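Local coordinates for CRISPR system Cmr subunit Cmr1-1 (Pyrococcus furiosus, PDB 4W8Z), which is an RNA-binding subunit that, with Cmr6, caps the type III-B Cmr ribonucleoprotein complex of CRISPR antiviral immunity, at residues E10-E15 with A171-L176. Residues are numbered along the deposited sequence; the frame is centred on the assembly and turned at random.
Sequences EEFEIE and ASSEVL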
ATOM      1  N   GLU A  10      -5.194 -18.509  12.999  1.00 84.40           N
ATOM      2  CA  GLU A  10      -5.529 -18.190  11.614  1.00 82.59           C
ATOM      3  C   GLU A  10      -4.315 -18.415  10.721  1.00 85.43           C
ATOM      4  O   GLU A  10      -3.222 -17.941  11.025  1.00 94.82           O
ATOM      5  CB  GLU A  10      -6.005 -16.742  11.494  1.00 84.10           C
ATOM      6  CG  GLU A  10      -7.157 -16.382  12.409  1.00 85.30           C
ATOM      7  CD  GLU A  10      -8.502 -16.747  11.820  1.00 97.31           C
ATOM      8  OE1 GLU A  10      -8.825 -16.242  10.722  1.00 94.59           O
ATOM      9  OE2 GLU A  10      -9.238 -17.539  12.455  1.00 99.14           O
ATOM     10  N   GLU A  11      -4.500 -19.135   9.620  1.00 86.45           N
ATOM     11  CA  GLU A  11      -3.375 -19.472   8.756  1.00 88.73           C
ATOM     12  C   GLU A  11      -3.599 -19.005   7.320  1.00 83.10           C
ATOM     13  O   GLU A  11      -4.698 -19.128   6.783  1.00 88.72           O
ATOM     14  CB  GLU A  11      -3.124 -20.978   8.787  1.00 97.27           C
ATOM     15  CG  GLU A  11      -3.178 -21.594  10.179  1.00108.88           C
ATOM     16  CD  GLU A  11      -2.723 -23.042  10.195  1.00119.63           C
ATOM     17  OE1 GLU A  11      -1.555 -23.301   9.833  1.00124.36           O
ATOM     18  OE2 GLU A  11      -3.531 -23.918  10.568  1.00116.95           O
ATOM     19  N   PHE A  12      -2.549 -18.468   6.706  1.00 80.38           N
ATOM     20  CA  PHE A  12      -2.634 -17.946   5.346  1.00 77.81           C
ATOM     21  C   PHE A  12      -1.415 -18.297   4.505  1.00 81.08           C
ATOM     22  O   PHE A  12      -0.293 -18.344   5.008  1.00 81.98           O
ATOM     23  CB  PHE A  12      -2.789 -16.422   5.359  1.00 80.16           C
ATOM     24  CG  PHE A  12      -4.022 -15.937   6.056  1.00 75.82           C
ATOM     25  CD1 PHE A  12      -5.189 -15.712   5.348  1.00 68.23           C
ATOM     26  CD2 PHE A  12      -4.012 -15.693   7.419  1.00 71.53           C
ATOM     27  CE1 PHE A  12      -6.324 -15.262   5.985  1.00 67.55           C
ATOM     28  CE2 PHE A  12      -5.146 -15.244   8.064  1.00 74.22           C
ATOM     29  CZ  PHE A  12      -6.302 -15.028   7.346  1.00 75.58           C
ATOM     30  N   GLU A  13      -1.640 -18.535   3.219  1.00 76.36           N
ATOM     31  CA  GLU A  13      -0.557 -18.523   2.247  1.00 77.14           C
ATOM     32  C   GLU A  13      -0.786 -17.373   1.279  1.00 76.59           C
ATOM     33  O   GLU A  13      -1.798 -17.339   0.579  1.00 72.81           O
ATOM     34  CB  GLU A  13      -0.465 -19.844   1.483  1.00 80.28           C
ATOM     35  CG  GLU A  13       0.567 -20.811   2.027  1.00 84.50           C
ATOM     36  CD  GLU A  13       0.993 -21.845   0.998  1.00 98.27           C
ATOM     37  OE1 GLU A  13       1.118 -23.038   1.359  1.00109.84           O
ATOM     38  OE2 GLU A  13       1.210 -21.458  -0.172  1.00 91.74           O
ATOM     39  N   ILE A  14       0.136 -16.417   1.255  1.00 74.84           N
ATOM     40  CA  ILE A  14       0.032 -15.324   0.297  1.00 75.84           C
ATOM     41  C   ILE A  14       1.085 -15.478  -0.793  1.00 77.36           C
ATOM     42  O   ILE A  14       2.122 -16.103  -0.589  1.00 80.05           O
ATOM     43  CB  ILE A  14       0.167 -13.942   0.974  1.00 70.32           C
ATOM     44  CG1 ILE A  14       1.627 -13.630   1.303  1.00 81.70           C
ATOM     45  CG2 ILE A  14      -0.707 -13.874   2.216  1.00 69.04           C
ATOM     46  CD1 ILE A  14       1.840 -12.249   1.897  1.00 74.70           C
ATOM     47  N   GLU A  15       0.794 -14.930  -1.965  1.00 76.34           N
ATOM     48  CA  GLU A  15       1.681 -15.047  -3.108  1.00 77.76           C
ATOM     49  C   GLU A  15       1.920 -13.672  -3.723  1.00 85.93           C
ATOM     50  O   GLU A  15       1.009 -12.842  -3.783  1.00 83.99           O
ATOM     51  CB  GLU A  15       1.089 -16.010  -4.140  1.00 81.98           C
ATOM     52  CG  GLU A  15       1.880 -16.121  -5.431  1.00 88.59           C
ATOM     53  CD  GLU A  15       1.235 -17.061  -6.437  1.00 95.39           C
ATOM     54  OE1 GLU A  15       0.908 -18.208  -6.062  1.00 90.99           O
ATOM     55  OE2 GLU A  15       1.048 -16.647  -7.602  1.00 99.51           O
ATOM     56  N   ALA A 171      -6.078 -20.472   2.510  1.00 77.19           N
ATOM     57  CA  ALA A 171      -6.155 -20.087   3.908  1.00 76.00           C
ATOM     58  C   ALA A 171      -7.102 -20.985   4.689  1.00 83.90           C
ATOM     59  O   ALA A 171      -7.903 -21.722   4.110  1.00 81.69           O
ATOM     60  CB  ALA A 171      -6.593 -18.639   4.027  1.00 69.01           C
ATOM     61  N   SER A 172      -6.982 -20.924   6.010  1.00 84.06           N
ATOM     62  CA  SER A 172      -7.964 -21.500   6.918  1.00 80.51           C
ATOM     63  C   SER A 172      -8.296 -20.437   7.950  1.00 83.36           C
ATOM     64  O   SER A 172      -7.564 -20.252   8.924  1.00 87.82           O
ATOM     65  CB  SER A 172      -7.440 -22.767   7.588  1.00 82.11           C
ATOM     66  OG  SER A 172      -8.363 -23.248   8.554  1.00 83.31           O
ATOM     67  N   SER A 173      -9.393 -19.725   7.723  1.00 78.54           N
ATOM     68  CA  SER A 173      -9.711 -18.560   8.534  1.00 79.60           C
ATOM     69  C   SER A 173     -11.152 -18.561   9.017  1.00 88.24           C
ATOM     70  O   SER A 173     -12.068 -18.245   8.258  1.00 90.92           O
ATOM     71  CB  SER A 173      -9.439 -17.282   7.745  1.00 74.57           C
ATOM     72  OG  SER A 173      -9.782 -16.141   8.507  1.00 74.94           O
ATOM     73  N   GLU A 174     -11.346 -18.910  10.284  1.00 88.72           N
ATOM     74  CA  GLU A 174     -12.672 -18.889  10.876  1.00 84.77           C
ATOM     75  C   GLU A 174     -13.147 -17.452  11.031  1.00 89.12           C
ATOM     76  O   GLU A 174     -14.348 -17.183  11.002  1.00 99.20           O
ATOM     77  CB  GLU A 174     -12.682 -19.603  12.229  1.00 88.02           C
ATOM     78  CG  GLU A 174     -12.528 -21.113  12.134  1.00 90.16           C
ATOM     79  CD  GLU A 174     -12.705 -21.806  13.474  1.00 97.90           C
ATOM     80  OE1 GLU A 174     -13.084 -21.126  14.455  1.00 94.83           O
ATOM     81  OE2 GLU A 174     -12.468 -23.034  13.547  1.00 98.60           O
ATOM     82  N   VAL A 175     -12.201 -16.528  11.180  1.00 86.51           N
ATOM     83  CA  VAL A 175     -12.536 -15.115  11.339  1.00 79.00           C
ATOM     84  C   VAL A 175     -13.142 -14.532  10.063  1.00 77.60           C
ATOM     85  O   VAL A 175     -14.185 -13.886  10.112  1.00 84.42           O
ATOM     86  CB  VAL A 175     -11.309 -14.283  11.741  1.00 78.57           C
ATOM     87  CG1 VAL A 175     -11.639 -12.798  11.684  1.00 79.50           C
ATOM     88  CG2 VAL A 175     -10.845 -14.672  13.127  1.00 81.69           C
ATOM     89  N   LEU A 176     -12.492 -14.764   8.926  1.00 73.40           N
ATOM     90  CA  LEU A 176     -13.021 -14.302   7.646  1.00 72.65           C
ATOM     91  C   LEU A 176     -14.351 -14.970   7.320  1.00 78.57           C
ATOM     92  O   LEU A 176     -15.237 -14.349   6.734  1.00 83.32           O
ATOM     93  CB  LEU A 176     -12.022 -14.561   6.520  1.00 70.16           C
ATOM     94  CG  LEU A 176     -10.764 -13.690   6.508  1.00 76.36           C
ATOM     95  CD1 LEU A 176      -9.988 -13.894   5.205  1.00 70.36           C
ATOM     96  CD2 LEU A 176     -11.105 -12.215   6.731  1.00 63.04           C
TER
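Phe12 overlaps Ala171 and Leu176 with the CD1-CE1 side of its ring, in the ferredoxin-like (RRM-like) sheet of the RAMP domain, where the first strand, 8-16, pairs with 166-172, one of the two outermost strands. Phe12 CD1 lies 3.5 Å from Ala171 CB, which meets the ring obliquely, while CD1 of Leu176 comes to the ring edge near its plane, 4.0 Å from Phe12 CE1. The phenyl and the alanine methyl lie on the face of the sheet covered by helix 136-152, whose Leu146 also touches Phe12. Glu11 and Ser172 point to the other face and form the hydrogen-bonded pair: Ser172 N donates to Glu11 O at 3.0 Å, and Glu11 N returns a weak bond to Ser172 O.

Past Ser172 the chain leaves the sheet and turns into helix 174-178, and Glu10 reaches over to meet this start. Its CG stands anti to the carbonyl carbon (chi1 -55°) and the chain bends at chi2 (-84°), bringing the carboxylate to the first turn. Glu10 OE2 takes a weak bond from Glu174 N at 3.3 Å, and Val175 N, 3.4 Å from both Glu10 OE1 and OE2, is also weakly bonded. The helix N-terminus would probably help to stabilise the carboxylate's charge, although Glu174 OE1, a like charge not in contact, is 5.6 Å from Glu10 OE2. Val175 crosses the glutamate at about a right angle, its CG2 packed 3.4 Å from Glu10 CD, and Thr143 of helix 136-152 adds a weak hydrogen bond to OE1. Ser173 is the N-cap: its hydroxyl is modelled donating to Glu10 OE1 at a doubtful, too short distance, and the same OG accepts from Leu176 N at 3.1 Å with an N-H...O angle of 166°.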